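Local coordinates for probable cell division protein WhiA (Thermotoga maritima, PDB 3HYI), which is probably involved in cell division and chromosome segregation, as a DNA-binding protein that joins a degenerate LAGLIDADG homing-endonuclease domain to a helix-turn-helix domain, at residues F51-F56 / R60-L65; E15-V20 / G117-G122. One frame throughout, in Å; residues are numbered along the deposited sequence.

Interaction 1. Residues F51-F56 / R60-L65; sequences FSLHSF and RRLLNL
Leu-62 puts one methyl over a face of the Phe-51 ring and, with the same methyl, meets Leu-53. That methyl, CD2, stands 3.5 Å above the plane of the Phe-51 ring. It is displaced toward the rim, with the line from the ring centroid 24° off the normal, a CH-pi contact made over the face. Its nearest ring atoms lie on the side where the ring joins its stem: CD2 of Leu-62 is 3.6 Å from CG of Phe-51. The other methyl, CD1 of Leu-62, lies over the same face nearer the middle of the ring, 4.1 Å from CZ of Phe-51; the fork thus covers the ring from the CG end to just past its centre. In Leu-62, CG lies anti to the backbone N (chi1 -177°), which carries the fork off the helix toward the strand. CD2 also approaches CD1 of Leu-53 at 3.9 Å; Phe-51 and Leu-53 are two residues apart on the strand, so their side chains emerge on the same face and share this one methyl.

At the other end the link is local. Arg-60 N donates to Phe-56 O (2.9 Å, N-H...O angle 160°), an i to i+4 bond in the first turn of the helix. The extended Arg-60 chain runs back along that turn, leaving NH1 of Arg-60 3.9 Å from CB of Phe-56. Ser-55, the N-cap, accepts from Ala-58 N through OG.

The contact thus ties strand 48-53 to helix 56-68, which directly follows it. Phe-35 and Ile-36 of helix 25-39 also pack on Phe-51, Leu-32 of that helix packs on Leu-62, and Ile-91 of the adjoining antiparallel strand 88-94 touches both leucines.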
ATOM      1  N   PHE A  51      18.480 -15.536  21.863  1.00 24.44           N
ATOM      2  CA  PHE A  51      17.553 -14.791  21.014  1.00 24.26           C
ATOM      3  C   PHE A  51      18.193 -13.484  20.548  1.00 24.14           C
ATOM      4  O   PHE A  51      18.732 -12.731  21.356  1.00 23.99           O
ATOM      5  CB  PHE A  51      16.267 -14.462  21.774  1.00 24.27           C
ATOM      6  CG  PHE A  51      15.448 -15.666  22.141  1.00 24.12           C
ATOM      7  CD1 PHE A  51      14.504 -16.172  21.262  1.00 24.07           C
ATOM      8  CD2 PHE A  51      15.608 -16.282  23.375  1.00 24.08           C
ATOM      9  CE1 PHE A  51      13.737 -17.280  21.601  1.00 24.20           C
ATOM     10  CE2 PHE A  51      14.846 -17.391  23.719  1.00 24.20           C
ATOM     11  CZ  PHE A  51      13.910 -17.890  22.829  1.00 24.12           C
ATOM     12  N   SER A  52      18.123 -13.225  19.244  1.00 23.97           N
ATOM     13  CA  SER A  52      18.600 -11.974  18.658  1.00 23.77           C
ATOM     14  C   SER A  52      17.386 -11.182  18.186  1.00 23.66           C
ATOM     15  O   SER A  52      16.689 -11.615  17.275  1.00 23.74           O
ATOM     16  CB  SER A  52      19.530 -12.263  17.480  1.00 23.76           C
ATOM     17  OG  SER A  52      20.581 -13.135  17.863  1.00 23.57           O
ATOM     18  N   LEU A  53      17.131 -10.033  18.809  1.00 23.45           N
ATOM     19  CA  LEU A  53      15.910  -9.266  18.551  1.00 23.30           C
ATOM     20  C   LEU A  53      16.204  -7.799  18.252  1.00 23.02           C
ATOM     21  O   LEU A  53      16.934  -7.145  18.992  1.00 23.26           O
ATOM     22  CB  LEU A  53      14.968  -9.358  19.754  1.00 23.37           C
ATOM     23  CG  LEU A  53      14.488 -10.756  20.158  1.00 23.71           C
ATOM     24  CD1 LEU A  53      13.674 -10.684  21.444  1.00 23.89           C
ATOM     25  CD2 LEU A  53      13.670 -11.415  19.044  1.00 23.79           C
ATOM     26  N   HIS A  54      15.623  -7.288  17.169  1.00 22.63           N
ATOM     27  CA  HIS A  54      15.768  -5.880  16.795  1.00 22.40           C
ATOM     28  C   HIS A  54      14.621  -5.015  17.318  1.00 22.05           C
ATOM     29  O   HIS A  54      14.634  -3.797  17.147  1.00 22.10           O
ATOM     30  CB  HIS A  54      15.883  -5.751  15.277  1.00 22.29           C
ATOM     31  CG  HIS A  54      17.097  -6.419  14.713  1.00 22.36           C
ATOM     32  ND1 HIS A  54      17.157  -7.776  14.484  1.00 22.06           N
ATOM     33  CD2 HIS A  54      18.302  -5.922  14.349  1.00 22.05           C
ATOM     34  CE1 HIS A  54      18.344  -8.086  13.994  1.00 22.35           C
ATOM     35  NE2 HIS A  54      19.058  -6.979  13.901  1.00 22.19           N
ATOM     36  N   SER A  55      13.643  -5.645  17.965  1.00 21.59           N
ATOM     37  CA  SER A  55      12.478  -4.945  18.499  1.00 21.24           C
ATOM     38  C   SER A  55      12.470  -4.979  20.026  1.00 20.95           C
ATOM     39  O   SER A  55      12.689  -6.031  20.629  1.00 20.87           O
ATOM     40  CB  SER A  55      11.204  -5.589  17.958  1.00 21.17           C
ATOM     41  OG  SER A  55      10.048  -5.003  18.525  1.00 21.25           O
ATOM     42  N   PHE A  56      12.220  -3.827  20.643  1.00 20.59           N
ATOM     43  CA  PHE A  56      12.043  -3.746  22.094  1.00 20.45           C
ATOM     44  C   PHE A  56      10.690  -4.307  22.518  1.00 20.23           C
ATOM     45  O   PHE A  56      10.577  -4.902  23.588  1.00 20.18           O
ATOM     46  CB  PHE A  56      12.190  -2.307  22.594  1.00 20.41           C
ATOM     47  CG  PHE A  56      13.607  -1.816  22.596  1.00 20.67           C
ATOM     48  CD1 PHE A  56      14.050  -0.911  21.636  1.00 20.48           C
ATOM     49  CD2 PHE A  56      14.506  -2.267  23.552  1.00 20.35           C
ATOM     50  CE1 PHE A  56      15.359  -0.463  21.639  1.00 20.29           C
ATOM     51  CE2 PHE A  56      15.817  -1.825  23.556  1.00 20.30           C
ATOM     52  CZ  PHE A  56      16.244  -0.924  22.598  1.00 20.25           C
ATOM     53  N   ARG A  60      10.337  -7.373  25.176  1.00 20.69           N
ATOM     54  CA  ARG A  60       9.442  -7.310  26.333  1.00 20.88           C
ATOM     55  C   ARG A  60       8.412  -8.439  26.347  1.00 20.94           C
ATOM     56  O   ARG A  60       8.074  -8.956  27.410  1.00 20.98           O
ATOM     57  CB  ARG A  60       8.720  -5.967  26.375  1.00 20.82           C
ATOM     58  CG  ARG A  60       9.622  -4.809  26.732  1.00 21.29           C
ATOM     59  CD  ARG A  60       8.817  -3.600  27.160  1.00 21.60           C
ATOM     60  NE  ARG A  60       9.676  -2.596  27.777  1.00 21.88           N
ATOM     61  CZ  ARG A  60      10.304  -1.617  27.130  1.00 21.25           C
ATOM     62  NH1 ARG A  60      10.182  -1.475  25.816  1.00 21.68           N
ATOM     63  NH2 ARG A  60      11.063  -0.771  27.812  1.00 20.69           N
ATOM     64  N   ARG A  61       7.910  -8.804  25.172  1.00 20.97           N
ATOM     65  CA  ARG A  61       6.997  -9.935  25.054  1.00 21.18           C
ATOM     66  C   ARG A  61       7.687 -11.237  25.442  1.00 21.26           C
ATOM     67  O   ARG A  61       7.107 -12.060  26.150  1.00 21.56           O
ATOM     68  CB  ARG A  61       6.447 -10.046  23.628  1.00 21.09           C
ATOM     69  CG  ARG A  61       5.386 -11.124  23.450  1.00 21.22           C
ATOM     70  CD  ARG A  61       4.135 -10.798  24.241  1.00 21.43           C
ATOM     71  NE  ARG A  61       3.080 -11.787  24.046  1.00 21.49           N
ATOM     72  CZ  ARG A  61       1.947 -11.831  24.736  1.00 21.10           C
ATOM     73  NH1 ARG A  61       1.708 -10.938  25.690  1.00 21.57           N
ATOM     74  NH2 ARG A  61       1.055 -12.780  24.481  1.00 20.71           N
ATOM     75  N   LEU A  62       8.918 -11.417  24.969  1.00 21.30           N
ATOM     76  CA  LEU A  62       9.706 -12.603  25.298  1.00 21.42           C
ATOM     77  C   LEU A  62       9.908 -12.723  26.803  1.00 21.48           C
ATOM     78  O   LEU A  62       9.815 -13.819  27.356  1.00 21.62           O
ATOM     79  CB  LEU A  62      11.066 -12.563  24.592  1.00 21.47           C
ATOM     80  CG  LEU A  62      11.986 -13.772  24.779  1.00 21.33           C
ATOM     81  CD1 LEU A  62      11.333 -15.042  24.248  1.00 21.47           C
ATOM     82  CD2 LEU A  62      13.340 -13.536  24.117  1.00 21.07           C
ATOM     83  N   LEU A  63      10.182 -11.598  27.459  1.00 21.42           N
ATOM     84  CA  LEU A  63      10.353 -11.587  28.909  1.00 21.44           C
ATOM     85  C   LEU A  63       9.054 -11.942  29.624  1.00 21.48           C
ATOM     86  O   LEU A  63       9.072 -12.662  30.625  1.00 21.46           O
ATOM     87  CB  LEU A  63      10.872 -10.229  29.400  1.00 21.33           C
ATOM     88  CG  LEU A  63      12.305  -9.843  29.020  1.00 21.27           C
ATOM     89  CD1 LEU A  63      12.683  -8.517  29.686  1.00 21.39           C
ATOM     90  CD2 LEU A  63      13.309 -10.926  29.384  1.00 20.61           C
ATOM     91  N   ASN A  64       7.931 -11.445  29.110  1.00 21.61           N
ATOM     92  CA  ASN A  64       6.625 -11.763  29.692  1.00 21.80           C
ATOM     93  C   ASN A  64       6.243 -13.241  29.537  1.00 22.06           C
ATOM     94  O   ASN A  64       5.605 -13.814  30.423  1.00 22.29           O
ATOM     95  CB  ASN A  64       5.533 -10.874  29.094  1.00 21.67           C
ATOM     96  CG  ASN A  64       5.682  -9.406  29.486  1.00 21.22           C
ATOM     97  OD1 ASN A  64       6.423  -9.060  30.406  1.00 20.10           O
ATOM     98  ND2 ASN A  64       4.961  -8.536  28.783  1.00 19.67           N
ATOM     99  N   LEU A  65       6.628 -13.848  28.418  1.00 22.23           N
ATOM    100  CA  LEU A  65       6.397 -15.281  28.193  1.00 22.48           C
ATOM    101  C   LEU A  65       7.207 -16.132  29.164  1.00 22.50           C
ATOM    102  O   LEU A  65       6.687 -17.081  29.754  1.00 22.56           O
ATOM    103  CB  LEU A  65       6.750 -15.668  26.750  1.00 22.52           C
ATOM    104  CG  LEU A  65       5.644 -15.641  25.685  1.00 22.71           C
ATOM    105  CD1 LEU A  65       4.490 -14.754  26.078  1.00 23.15           C
ATOM    106  CD2 LEU A  65       6.226 -15.194  24.350  1.00 22.15           C
TER

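Interaction 2. Residues E15-V20 / G117-G122; sequences EELVNV and GLFLSG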
ATOM      1  N   GLU A  15       4.082  -2.966  19.673  1.00 23.38           N
ATOM      2  CA  GLU A  15       3.781  -2.473  21.023  1.00 23.69           C
ATOM      3  C   GLU A  15       2.391  -2.889  21.514  1.00 23.64           C
ATOM      4  O   GLU A  15       2.202  -3.126  22.704  1.00 23.50           O
ATOM      5  CB  GLU A  15       3.908  -0.949  21.081  1.00 23.98           C
ATOM      6  CG  GLU A  15       5.346  -0.449  21.085  1.00 24.73           C
ATOM      7  CD  GLU A  15       5.445   1.055  20.970  1.00 25.98           C
ATOM      8  OE1 GLU A  15       4.511   1.685  20.425  1.00 27.17           O
ATOM      9  OE2 GLU A  15       6.467   1.614  21.424  1.00 27.53           O
ATOM     10  N   GLU A  16       1.423  -2.967  20.600  1.00 23.78           N
ATOM     11  CA  GLU A  16       0.072  -3.433  20.941  1.00 23.89           C
ATOM     12  C   GLU A  16       0.046  -4.893  21.401  1.00 23.76           C
ATOM     13  O   GLU A  16      -0.871  -5.306  22.108  1.00 23.66           O
ATOM     14  CB  GLU A  16      -0.885  -3.276  19.749  1.00 23.95           C
ATOM     15  CG  GLU A  16      -1.340  -1.851  19.480  1.00 24.46           C
ATOM     16  CD  GLU A  16      -2.599  -1.781  18.621  1.00 25.08           C
ATOM     17  OE1 GLU A  16      -3.534  -2.579  18.846  1.00 25.43           O
ATOM     18  OE2 GLU A  16      -2.661  -0.914  17.727  1.00 25.50           O
ATOM     19  N   LEU A  17       1.048  -5.667  20.990  1.00 23.76           N
ATOM     20  CA  LEU A  17       1.084  -7.103  21.257  1.00 23.74           C
ATOM     21  C   LEU A  17       1.812  -7.497  22.545  1.00 23.85           C
ATOM     22  O   LEU A  17       1.742  -8.653  22.957  1.00 23.90           O
ATOM     23  CB  LEU A  17       1.719  -7.823  20.070  1.00 23.61           C
ATOM     24  CG  LEU A  17       1.040  -7.587  18.716  1.00 23.48           C
ATOM     25  CD1 LEU A  17       1.798  -8.304  17.607  1.00 22.85           C
ATOM     26  CD2 LEU A  17      -0.417  -8.038  18.755  1.00 23.27           C
ATOM     27  N   VAL A  18       2.493  -6.550  23.183  1.00 24.07           N
ATOM     28  CA  VAL A  18       3.330  -6.850  24.351  1.00 24.26           C
ATOM     29  C   VAL A  18       2.533  -7.421  25.535  1.00 24.51           C
ATOM     30  O   VAL A  18       3.049  -8.261  26.276  1.00 24.57           O
ATOM     31  CB  VAL A  18       4.134  -5.598  24.806  1.00 24.26           C
ATOM     32  CG1 VAL A  18       4.867  -5.857  26.119  1.00 23.82           C
ATOM     33  CG2 VAL A  18       5.120  -5.185  23.727  1.00 24.20           C
ATOM     34  N   ASN A  19       1.287  -6.975  25.699  1.00 24.75           N
ATOM     35  CA  ASN A  19       0.436  -7.399  26.819  1.00 25.02           C
ATOM     36  C   ASN A  19      -0.838  -8.149  26.409  1.00 25.05           C
ATOM     37  O   ASN A  19      -1.776  -8.255  27.199  1.00 25.02           O
ATOM     38  CB  ASN A  19       0.070  -6.187  27.680  1.00 25.03           C
ATOM     39  CG  ASN A  19       1.272  -5.592  28.381  1.00 25.23           C
ATOM     40  OD1 ASN A  19       1.940  -6.266  29.167  1.00 25.86           O
ATOM     41  ND2 ASN A  19       1.556  -4.324  28.102  1.00 24.89           N
ATOM     42  N   VAL A  20      -0.868  -8.674  25.185  1.00 25.22           N
ATOM     43  CA  VAL A  20      -1.952  -9.558  24.745  1.00 25.26           C
ATOM     44  C   VAL A  20      -2.047 -10.753  25.711  1.00 25.18           C
ATOM     45  O   VAL A  20      -1.025 -11.225  26.197  1.00 25.11           O
ATOM     46  CB  VAL A  20      -1.715 -10.047  23.288  1.00 25.29           C
ATOM     47  CG1 VAL A  20      -2.580 -11.263  22.956  1.00 25.40           C
ATOM     48  CG2 VAL A  20      -1.983  -8.915  22.304  1.00 25.39           C
ATOM     49  N   GLY A 117       4.428 -14.899  17.713  1.00 20.77           N
ATOM     50  CA  GLY A 117       5.849 -15.053  18.006  1.00 20.66           C
ATOM     51  C   GLY A 117       6.730 -14.842  16.787  1.00 20.51           C
ATOM     52  O   GLY A 117       7.735 -14.135  16.860  1.00 20.43           O
ATOM     53  N   LEU A 118       6.352 -15.463  15.670  1.00 20.41           N
ATOM     54  CA  LEU A 118       7.075 -15.307  14.400  1.00 20.26           C
ATOM     55  C   LEU A 118       7.156 -13.847  13.960  1.00 20.26           C
ATOM     56  O   LEU A 118       8.208 -13.375  13.528  1.00 20.19           O
ATOM     57  CB  LEU A 118       6.405 -16.123  13.288  1.00 20.15           C
ATOM     58  CG  LEU A 118       6.636 -17.636  13.249  1.00 20.11           C
ATOM     59  CD1 LEU A 118       5.889 -18.244  12.067  1.00 19.44           C
ATOM     60  CD2 LEU A 118       8.126 -17.968  13.168  1.00 20.27           C
ATOM     61  N   PHE A 119       6.032 -13.147  14.071  1.00 20.32           N
ATOM     62  CA  PHE A 119       5.919 -11.764  13.630  1.00 20.39           C
ATOM     63  C   PHE A 119       6.679 -10.793  14.526  1.00 20.51           C
ATOM     64  O   PHE A 119       7.392  -9.916  14.033  1.00 20.41           O
ATOM     65  CB  PHE A 119       4.446 -11.355  13.572  1.00 20.41           C
ATOM     66  CG  PHE A 119       4.234  -9.928  13.169  1.00 20.10           C
ATOM     67  CD1 PHE A 119       3.965  -8.955  14.122  1.00 19.84           C
ATOM     68  CD2 PHE A 119       4.320  -9.552  11.836  1.00 19.95           C
ATOM     69  CE1 PHE A 119       3.771  -7.640  13.755  1.00 19.86           C
ATOM     70  CE2 PHE A 119       4.129  -8.230  11.459  1.00 19.79           C
ATOM     71  CZ  PHE A 119       3.852  -7.273  12.418  1.00 19.76           C
ATOM     72  N   LEU A 120       6.503 -10.935  15.836  1.00 20.76           N
ATOM     73  CA  LEU A 120       7.191 -10.073  16.796  1.00 20.84           C
ATOM     74  C   LEU A 120       8.704 -10.168  16.638  1.00 21.14           C
ATOM     75  O   LEU A 120       9.390  -9.148  16.557  1.00 21.36           O
ATOM     76  CB  LEU A 120       6.794 -10.425  18.237  1.00 20.78           C
ATOM     77  CG  LEU A 120       5.491  -9.810  18.758  1.00 20.10           C
ATOM     78  CD1 LEU A 120       5.082 -10.486  20.044  1.00 19.43           C
ATOM     79  CD2 LEU A 120       5.622  -8.298  18.965  1.00 19.46           C
ATOM     80  N   SER A 121       9.214 -11.394  16.577  1.00 21.38           N
ATOM     81  CA  SER A 121      10.655 -11.635  16.586  1.00 21.65           C
ATOM     82  C   SER A 121      11.323 -11.330  15.242  1.00 21.77           C
ATOM     83  O   SER A 121      12.304 -10.586  15.190  1.00 21.69           O
ATOM     84  CB  SER A 121      10.954 -13.083  17.009  1.00 21.53           C
ATOM     85  OG  SER A 121      10.368 -14.024  16.123  1.00 21.77           O
ATOM     86  N   GLY A 122      10.793 -11.902  14.162  1.00 21.90           N
ATOM     87  CA  GLY A 122      11.421 -11.787  12.844  1.00 22.11           C
ATOM     88  C   GLY A 122      10.580 -11.157  11.748  1.00 22.35           C
ATOM     89  O   GLY A 122      11.017 -11.086  10.597  1.00 22.30           O
TER
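Helix 108-122, the second LAGLIDADG-like helix, is met near its C-terminal end by Leu-17 of segment 15-20, which packs against Leu-120 and Phe-119. Residues 117-122 read GLFLSG, consistent with the closing part of a degenerate LAGLIDADG motif; by its pattern, Gly-122 would stand where active enzymes have the last acidic residue. The CA atoms of Leu-17 and Leu-120 are 8.1 Å apart, and both side chains start out toward the opposite segment. CD1 of Leu-17 does most of the touching. It meets CD2 of Leu-120 at 4.1 Å, and it lies 4.2 Å from CD1 of Phe-119, coming to that ring obliquely. CD2 of Leu-120 in turn reaches the stem of its partner, 4.1 Å from CB of Leu-17. Successive helix positions already send Phe-119 and Leu-120 in different directions; CG of Phe-119 is anti to the backbone N (chi1 178°), that of Leu-120 anti to the carbonyl carbon (chi1 -83°), and CD1 of Leu-17 touches both side chains.

From Leu-17 to Val-20 the chain makes a type I beta turn, closed by a weak backbone bond. Within the helix, Ser-121 folds its hydroxyl back to Gly-117: OG of Ser-121 donates to O of Gly-117 at 2.7 Å. N of Ser-121 donates to the same carbonyl oxygen from the other face of its plane, so two bonds grip one buried oxygen.

Lys-14 adds a polar fringe, bonding to Leu-120 O and making a cation-pi contact with Phe-119, while Ile-185 touches both Leu-17 and Phe-119. Between the two segments themselves no hydrogen bond or salt bridge exists; with carbons no closer than 4.1 Å and 138 Å² buried, the contact is apolar van der Waals packing of buried side chains.

How the interactions relate
The centres of the two interactions lie 8 Å apart in the LAGLIDADG-like half of the chain. Along the sequence, both segments of interaction 1 come between 15-20 and 117-122. Arg-61, whose side-chain end leads away from the strand, joins them: its NH1 makes probable hydrogen bonds to O of Val-20 (2.8 Å) and O of Val-18 (3.1 Å), and its CG packs on CD1 of Leu-120 (3.5 Å). Its NE also forms a salt bridge with Glu-31 of helix 25-39. One face of helix 56-68 therefore serves the first antiparallel sheet, while another holds the N-terminal turn near helix 108-122, linking the two LAGLIDADG-like parts of the protein.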